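Local coordinates for protein probable fatty acyl-CoA transferase Rv3272 (Mycobacterium tuberculosis, PDB 5YX6) that binds fatty acyl-CoAs of varying chain length, palmitoyl-CoA most tightly, and probably acts as a family III CoA transferase in fatty acid metabolism, at residues Ala96-Glu101 and Gln184-Ala189; Gly179-Gln184 and Val202-Tyr207; Leu191-Glu194 and Val198-Val201. All coordinates share one frame; numbering follows the deposited sequence.

Contact 1 (Ala96-Glu101 and Gln184-Ala189); sequences ADVVLE and QAVLAA
Val98, at the start of strand 98-101, is the first residue of Ala96-Glu101 to meet the helix, and its partner is Val186. The CB of Val98 points toward the helix and that of Val186 points back, across a CA-CA separation of 7.9 Å. The touching branch is Val98 CG2, which lies 4.2 Å from Val186 CG1 in a loose methyl-to-methyl contact between obliquely inclined side chains. The neighbouring Val99 turns to the other face of the sheet, where it packs on Leu16 and Tyr127.

Leu100 returns to the helix side. Its CB is directed neither straight at the helix nor away from it, and the end of the side chain makes the touch. CG sits beside the backbone N (chi1 -64°) and CD1 extends the chain away from CA, while CD2 branches toward the helix and comes to 3.7 Å from Val186 CG2. This leucine runs at about a right angle to Val186. The valine therefore serves both strand residues with different methyls: CG1, anti to its backbone N (chi1 165°), faces Val98, and CG2 faces Leu100.

No hydrogen bond crosses between the segments. The backbone bonds run elsewhere: along the helix, as from Ala188 N to Gln184 O (2.9 Å), and from the strand to its neighbours 14-17 and 126-131. Ala128 of strand 126-131 also touches Leu100 and Val186, so the helix sits over two neighbouring strands. Elsewhere on the helix, Leu187 packs on Leu187 of the second subunit. A helix laid by aliphatic branches on the inner strands of a parallel sheet is characteristic of the Rossmann-fold large domain.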
loop_
_atom_site.group_PDB
_atom_site.type_symbol
_atom_site.label_atom_id
_atom_site.label_comp_id
_atom_site.label_asym_id
_atom_site.label_seq_id
_atom_site.Cartn_x
_atom_site.Cartn_y
_atom_site.Cartn_z
ATOM N N ALA A 96 17.464 17.963 14.947
ATOM C CA ALA A 96 16.791 17.065 14.008
ATOM C C ALA A 96 16.085 17.792 12.869
ATOM O O ALA A 96 15.606 18.911 13.029
ATOM C CB ALA A 96 15.795 16.191 14.749
ATOM N N ASP A 97 15.996 17.122 11.724
ATOM C CA ASP A 97 15.217 17.622 10.606
ATOM C C ASP A 97 13.778 17.115 10.689
ATOM O O ASP A 97 12.836 17.819 10.328
ATOM C CB ASP A 97 15.847 17.187 9.284
ATOM C CG ASP A 97 17.282 17.666 9.143
ATOM O OD1 ASP A 97 17.472 18.830 8.720
ATOM O OD2 ASP A 97 18.213 16.878 9.441
ATOM N N VAL A 98 13.612 15.884 11.164
ATOM C CA VAL A 98 12.294 15.253 11.239
ATOM C C VAL A 98 12.069 14.553 12.579
ATOM O O VAL A 98 12.971 13.912 13.116
ATOM C CB VAL A 98 12.091 14.214 10.118
ATOM C CG1 VAL A 98 10.711 13.612 10.193
ATOM C CG2 VAL A 98 12.316 14.833 8.736
ATOM N N VAL A 99 10.863 14.687 13.113
ATOM C CA VAL A 99 10.398 13.806 14.173
ATOM C C VAL A 99 9.271 12.904 13.645
ATOM O O VAL A 99 8.315 13.397 13.043
ATOM C CB VAL A 99 9.912 14.613 15.401
ATOM C CG1 VAL A 99 9.132 13.725 16.359
ATOM C CG2 VAL A 99 11.095 15.251 16.094
ATOM N N LEU A 100 9.405 11.593 13.856
ATOM C CA LEU A 100 8.361 10.610 13.538
ATOM C C LEU A 100 7.741 10.094 14.814
ATOM O O LEU A 100 8.451 9.600 15.694
ATOM C CB LEU A 100 8.905 9.418 12.759
ATOM C CG LEU A 100 9.494 9.587 11.370
ATOM C CD1 LEU A 100 9.856 8.224 10.819
ATOM C CD2 LEU A 100 8.466 10.265 10.499
ATOM N N GLU A 101 6.424 10.206 14.932
ATOM C CA GLU A 101 5.742 9.724 16.129
ATOM C C GLU A 101 4.463 8.932 15.827
ATOM O O GLU A 101 3.703 9.294 14.933
ATOM C CB GLU A 101 5.425 10.917 17.027
ATOM C CG GLU A 101 4.595 10.561 18.227
ATOM C CD GLU A 101 3.122 10.865 18.043
ATOM O OE1 GLU A 101 2.794 11.890 17.402
ATOM O OE2 GLU A 101 2.296 10.084 18.556
ATOM N N GLN A 184 6.312 8.795 2.089
ATOM C CA GLN A 184 5.951 9.732 1.032
ATOM C C GLN A 184 5.712 11.136 1.610
ATOM O O GLN A 184 6.243 12.134 1.110
ATOM C CB GLN A 184 4.708 9.224 0.298
ATOM C CG GLN A 184 4.040 10.212 -0.636
ATOM C CD GLN A 184 2.591 9.848 -0.913
ATOM O OE1 GLN A 184 1.664 10.535 -0.476
ATOM N NE2 GLN A 184 2.387 8.757 -1.638
ATOM N N ALA A 185 4.943 11.200 2.690
ATOM C CA ALA A 185 4.579 12.478 3.274
ATOM C C ALA A 185 5.773 13.197 3.907
ATOM O O ALA A 185 5.874 14.416 3.839
ATOM C CB ALA A 185 3.492 12.277 4.287
ATOM N N VAL A 186 6.685 12.444 4.508
ATOM C CA VAL A 186 7.909 13.039 5.015
ATOM C C VAL A 186 8.736 13.609 3.861
ATOM O O VAL A 186 9.253 14.718 3.945
ATOM C CB VAL A 186 8.752 12.017 5.802
ATOM C CG1 VAL A 186 10.156 12.532 5.996
ATOM C CG2 VAL A 186 8.092 11.701 7.161
ATOM N N LEU A 187 8.839 12.854 2.773
ATOM C CA LEU A 187 9.599 13.292 1.609
ATOM C C LEU A 187 9.028 14.588 1.028
ATOM O O LEU A 187 9.777 15.522 0.704
ATOM C CB LEU A 187 9.608 12.198 0.552
ATOM C CG LEU A 187 10.785 11.227 0.426
ATOM C CD1 LEU A 187 11.775 11.337 1.566
ATOM C CD2 LEU A 187 10.287 9.786 0.258
ATOM N N ALA A 188 7.704 14.651 0.922
ATOM C CA ALA A 188 7.040 15.858 0.445
ATOM C C ALA A 188 7.379 17.037 1.352
ATOM O O ALA A 188 7.714 18.124 0.874
ATOM C CB ALA A 188 5.534 15.651 0.368
ATOM N N ALA A 189 7.323 16.805 2.661
ATOM C CA ALA A 189 7.634 17.847 3.632
ATOM C C ALA A 189 9.083 18.337 3.515
ATOM O O ALA A 189 9.340 19.530 3.589
ATOM C CB ALA A 189 7.361 17.348 5.037
#

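Contact 2 (Gly179-Gln184 and Val202-Tyr207); sequences GHVLAQ and VQVAMY
Val204 fits against Val181 and Leu182, and the contact between Gly179-Gln184 and Val202-Tyr207 is wholly apolar. The CA atoms come closest at Leu182 and Val204, 6.1 Å apart. Val204 points its CB toward the helix and divides its methyls between two residues. CG1, anti to the backbone N (chi1 175°), lies 4.1 Å from Val181 CG1. CG2 comes to 3.9 Å from Leu182 CD1 and to 4.0 Å from Leu182 CA, so this methyl rests partly on the helix backbone. The fit depends on the leucine torsions: with Leu182 chi2 at 58°, CD1 folds back beside CA, and the two atoms together meet Val204 CG2. The two helix side chains each lie obliquely to Val204, and Leu182 also packs on Ala128 and Leu130 of the adjoining strand.

Polar interactions run around this apolar layer. Within the helix, Gln184 N bonds to His180 O at 2.9 Å. Val202 and Val204 pair with strand 126-131, and Val202 and Gln203 join an antiparallel ladder with a strand of the second subunit, which continues the sheet across the dimer interface. His180 ND1 and Gln184 NE2 bond reciprocally with Gln184 NE2 and His180 ND1 of the second subunit, so the same helix also lines that interface.

At the end of the strand the chain passes through Ala205, at the N-cap position, into helix 206-213. Met206 there packs on Val174, Ser178 and Asp175, the inferred nucleophile, whose side chain lies about 10 Å from that of Val204. Strand 126-131, helix 173-196 and the adjacent parallel strand 201-205 form a beta-alpha-beta unit, with helix 146-152 inserted in the first connection, and packing of the helix on the last strand is characteristic of the Rossmann-fold domain.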
loop_
_atom_site.group_PDB
_atom_site.type_symbol
_atom_site.label_atom_id
_atom_site.label_comp_id
_atom_site.label_asym_id
_atom_site.label_seq_id
_atom_site.Cartn_x
_atom_site.Cartn_y
_atom_site.Cartn_z
ATOM N N GLY A 179 3.110 2.626 6.095
ATOM C CA GLY A 179 4.518 2.970 6.149
ATOM C C GLY A 179 5.012 3.721 4.928
ATOM O O GLY A 179 5.729 4.710 5.049
ATOM N N HIS A 180 4.626 3.260 3.743
ATOM C CA HIS A 180 5.059 3.919 2.514
ATOM C C HIS A 180 4.410 5.288 2.325
ATOM O O HIS A 180 5.040 6.192 1.771
ATOM C CB HIS A 180 4.789 3.014 1.303
ATOM C CG HIS A 180 5.738 1.859 1.219
ATOM N ND1 HIS A 180 7.084 2.024 0.980
ATOM C CD2 HIS A 180 5.554 0.534 1.430
ATOM C CE1 HIS A 180 7.683 0.847 1.006
ATOM N NE2 HIS A 180 6.778 -0.073 1.285
ATOM N N VAL A 181 3.166 5.442 2.784
ATOM C CA VAL A 181 2.460 6.714 2.644
ATOM C C VAL A 181 3.064 7.768 3.575
ATOM O O VAL A 181 3.251 8.923 3.189
ATOM C CB VAL A 181 0.958 6.567 2.941
ATOM C CG1 VAL A 181 0.302 7.937 2.960
ATOM C CG2 VAL A 181 0.293 5.691 1.893
ATOM N N LEU A 182 3.399 7.349 4.788
ATOM C CA LEU A 182 4.084 8.207 5.737
ATOM C C LEU A 182 5.437 8.663 5.193
ATOM O O LEU A 182 5.788 9.842 5.296
ATOM C CB LEU A 182 4.274 7.485 7.070
ATOM C CG LEU A 182 4.952 8.313 8.159
ATOM C CD1 LEU A 182 4.180 9.594 8.468
ATOM C CD2 LEU A 182 5.102 7.471 9.407
ATOM N N ALA A 183 6.197 7.717 4.645
ATOM C CA ALA A 183 7.491 8.017 4.047
ATOM C C ALA A 183 7.323 9.026 2.919
ATOM O O ALA A 183 8.090 9.990 2.807
ATOM C CB ALA A 183 8.159 6.746 3.538
ATOM N N GLN A 184 6.312 8.795 2.089
ATOM C CA GLN A 184 5.951 9.732 1.032
ATOM C C GLN A 184 5.712 11.136 1.610
ATOM O O GLN A 184 6.243 12.134 1.110
ATOM C CB GLN A 184 4.708 9.224 0.298
ATOM C CG GLN A 184 4.040 10.212 -0.636
ATOM C CD GLN A 184 2.591 9.848 -0.913
ATOM O OE1 GLN A 184 1.664 10.535 -0.476
ATOM N NE2 GLN A 184 2.387 8.757 -1.638
ATOM N N VAL A 202 2.834 16.910 9.459
ATOM C CA VAL A 202 2.303 15.892 8.585
ATOM C C VAL A 202 1.538 14.833 9.393
ATOM O O VAL A 202 1.988 14.418 10.463
ATOM C CB VAL A 202 3.461 15.265 7.778
ATOM C CG1 VAL A 202 3.084 13.931 7.234
ATOM C CG2 VAL A 202 3.891 16.209 6.672
ATOM N N GLN A 203 0.374 14.414 8.897
ATOM C CA GLN A 203 -0.434 13.416 9.601
ATOM C C GLN A 203 -0.923 12.331 8.646
ATOM O O GLN A 203 -1.421 12.617 7.555
ATOM C CB GLN A 203 -1.621 14.073 10.316
ATOM C CG GLN A 203 -1.209 14.973 11.474
ATOM C CD GLN A 203 -2.384 15.674 12.146
ATOM O OE1 GLN A 203 -2.835 16.727 11.692
ATOM N NE2 GLN A 203 -2.868 15.102 13.246
ATOM N N VAL A 204 -0.747 11.081 9.055
ATOM C CA VAL A 204 -1.190 9.934 8.273
ATOM C C VAL A 204 -1.970 8.973 9.164
ATOM O O VAL A 204 -1.472 8.551 10.207
ATOM C CB VAL A 204 -0.003 9.187 7.639
ATOM C CG1 VAL A 204 -0.481 7.918 6.936
ATOM C CG2 VAL A 204 0.734 10.083 6.674
ATOM N N ALA A 205 -3.206 8.664 8.777
ATOM C CA ALA A 205 -4.026 7.694 9.511
ATOM C C ALA A 205 -4.115 6.366 8.757
ATOM O O ALA A 205 -4.355 6.345 7.544
ATOM C CB ALA A 205 -5.408 8.252 9.764
ATOM N N MET A 206 -3.896 5.264 9.471
ATOM C CA MET A 206 -3.970 3.939 8.867
ATOM C C MET A 206 -5.352 3.704 8.266
ATOM O O MET A 206 -5.493 3.109 7.191
ATOM C CB MET A 206 -3.639 2.853 9.890
ATOM C CG MET A 206 -2.143 2.636 10.135
ATOM S SD MET A 206 -1.818 1.616 11.604
ATOM C CE MET A 206 -2.614 0.079 11.150
ATOM N N TYR A 207 -6.372 4.184 8.961
ATOM C CA TYR A 207 -7.728 4.085 8.456
ATOM C C TYR A 207 -7.872 4.767 7.098
ATOM O O TYR A 207 -8.472 4.203 6.175
ATOM C CB TYR A 207 -8.702 4.685 9.459
ATOM C CG TYR A 207 -10.154 4.586 9.049
ATOM C CD1 TYR A 207 -10.852 3.391 9.182
ATOM C CD2 TYR A 207 -10.840 5.697 8.581
ATOM C CE1 TYR A 207 -12.185 3.300 8.833
ATOM C CE2 TYR A 207 -12.171 5.615 8.230
ATOM C CZ TYR A 207 -12.837 4.417 8.364
ATOM O OH TYR A 207 -14.162 4.334 8.017
#

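Contact 3 (Leu191-Glu194 and Val198-Val201); sequences LHRE and VADV
The ring of His192 carries Val198 on one face in a CH-pi contact. Val198 CB stands 3.8 Å from the ring centroid, 26° off the normal and displaced toward the rim. CG1 follows it, 3.6 Å from His192 NE2. With CG anti to the backbone N (chi1 -161°), the imidazole reaches out to the returning chain. Val198 shares the ring with Phe372 of the second subunit, which meets it edge-to-face.

Backbone packing is close as well. Val198 O approaches Arg193 CA to 3.2 Å and also lies near Arg193 N, but the angle is too poor for a hydrogen bond. These contacts belong to the turn between helix 173-196 and strand 201-205, the helix-to-strand connection of a beta-alpha-beta unit in the Rossmann-fold domain.

The polar groups find partners mainly elsewhere. His192 ND1 is bonded to Asn196, and NE2, 4.6 Å from Asp200 OD2, makes a weak bond to Ser371 OG of the second subunit. That same hydroxyl bonds to Asp200 OD2. The other carboxylate oxygen, OD1, accepts Val201 N at 2.8 Å, a bent bond (132°) met on the anti side, out of the carboxylate plane. Arg193, bent at chi3, carries its guanidinium away from Val198, where NH1 bonds to Asn124 O and NH2 makes a salt bridge to Asp97. Arg193, Glu194, Asn124 and Gly197 line the pocket of a bound benzamidine, probably from the crystallisation liquor, which Glu194 O meets through a weak hydrogen bond.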
loop_
_atom_site.group_PDB
_atom_site.type_symbol
_atom_site.label_atom_id
_atom_site.label_comp_id
_atom_site.label_asym_id
_atom_site.label_seq_id
_atom_site.Cartn_x
_atom_site.Cartn_y
_atom_site.Cartn_z
ATOM N N LEU A 191 10.872 18.333 0.876
ATOM C CA LEU A 191 10.947 19.082 -0.372
ATOM C C LEU A 191 10.327 20.455 -0.188
ATOM O O LEU A 191 10.859 21.455 -0.665
ATOM C CB LEU A 191 10.227 18.327 -1.478
ATOM C CG LEU A 191 10.526 18.527 -2.960
ATOM C CD1 LEU A 191 12.011 18.681 -3.278
ATOM C CD2 LEU A 191 9.932 17.332 -3.696
ATOM N N HIS A 192 9.215 20.492 0.540
ATOM C CA HIS A 192 8.515 21.738 0.830
ATOM C C HIS A 192 9.479 22.677 1.535
ATOM O O HIS A 192 9.587 23.852 1.194
ATOM C CB HIS A 192 7.279 21.469 1.704
ATOM C CG HIS A 192 6.257 22.564 1.704
ATOM N ND1 HIS A 192 6.069 23.421 0.639
ATOM C CD2 HIS A 192 5.356 22.937 2.644
ATOM C CE1 HIS A 192 5.099 24.268 0.923
ATOM N NE2 HIS A 192 4.648 23.997 2.136
ATOM N N ARG A 193 10.184 22.141 2.524
ATOM C CA ARG A 193 11.143 22.925 3.281
ATOM C C ARG A 193 12.293 23.381 2.382
ATOM O O ARG A 193 12.667 24.553 2.378
ATOM C CB ARG A 193 11.677 22.117 4.467
ATOM C CG ARG A 193 12.416 22.963 5.485
ATOM C CD ARG A 193 12.983 22.115 6.593
ATOM N NE ARG A 193 13.992 21.192 6.087
ATOM C CZ ARG A 193 14.823 20.500 6.858
ATOM N NH1 ARG A 193 14.753 20.613 8.179
ATOM N NH2 ARG A 193 15.717 19.688 6.310
ATOM N N GLU A 194 12.798 22.462 1.573
ATOM C CA GLU A 194 13.940 22.740 0.718
ATOM C C GLU A 194 13.662 23.878 -0.254
ATOM O O GLU A 194 14.485 24.776 -0.417
ATOM C CB GLU A 194 14.328 21.478 -0.053
ATOM C CG GLU A 194 15.741 21.460 -0.639
ATOM C CD GLU A 194 16.861 21.412 0.391
ATOM O OE1 GLU A 194 16.635 20.940 1.538
ATOM O OE2 GLU A 194 17.987 21.830 0.023
ATOM N N VAL A 198 9.212 26.258 4.147
ATOM C CA VAL A 198 8.130 25.896 5.061
ATOM C C VAL A 198 8.390 24.538 5.738
ATOM O O VAL A 198 8.575 23.521 5.061
ATOM C CB VAL A 198 6.773 25.839 4.317
ATOM C CG1 VAL A 198 5.660 25.509 5.290
ATOM C CG2 VAL A 198 6.482 27.169 3.644
ATOM N N ALA A 199 8.375 24.522 7.068
ATOM C CA ALA A 199 8.544 23.294 7.848
ATOM C C ALA A 199 7.194 22.841 8.407
ATOM O O ALA A 199 6.635 23.479 9.287
ATOM C CB ALA A 199 9.555 23.501 8.978
ATOM N N ASP A 200 6.679 21.733 7.889
ATOM C CA ASP A 200 5.275 21.370 8.059
ATOM C C ASP A 200 4.983 20.366 9.172
ATOM O O ASP A 200 5.886 19.736 9.727
ATOM C CB ASP A 200 4.733 20.800 6.740
ATOM C CG ASP A 200 3.315 21.257 6.440
ATOM O OD1 ASP A 200 2.602 21.694 7.373
ATOM O OD2 ASP A 200 2.904 21.153 5.267
ATOM N N VAL A 201 3.702 20.258 9.509
ATOM C CA VAL A 201 3.195 19.144 10.302
ATOM C C VAL A 201 2.423 18.167 9.413
ATOM O O VAL A 201 1.461 18.540 8.733
ATOM C CB VAL A 201 2.286 19.600 11.443
ATOM C CG1 VAL A 201 1.787 18.382 12.203
ATOM C CG2 VAL A 201 3.034 20.577 12.364
#

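Overall arrangement
Following the chain from its N terminus, strand 98-101 comes first, and contact 1 closes a long loop when helix 173-196 returns to it after 82 intervening residues. Contact 2 starts earlier on that helix and ends on strand 201-205, so its segments alternate with those of contact 1; they share Gln184, and Ala185 CB packs 3.4 Å from Val202 CG1. Contact 3, the short turn at the end of the helix, is nested inside the loop of contact 2 and follows contact 1 in series. Contacts 1 and 2 fasten the helix to strand 98-101 and to 201-205, the last strand of this chain's sheet; contact 3 holds the turn between helix and strand, all beside the second subunit.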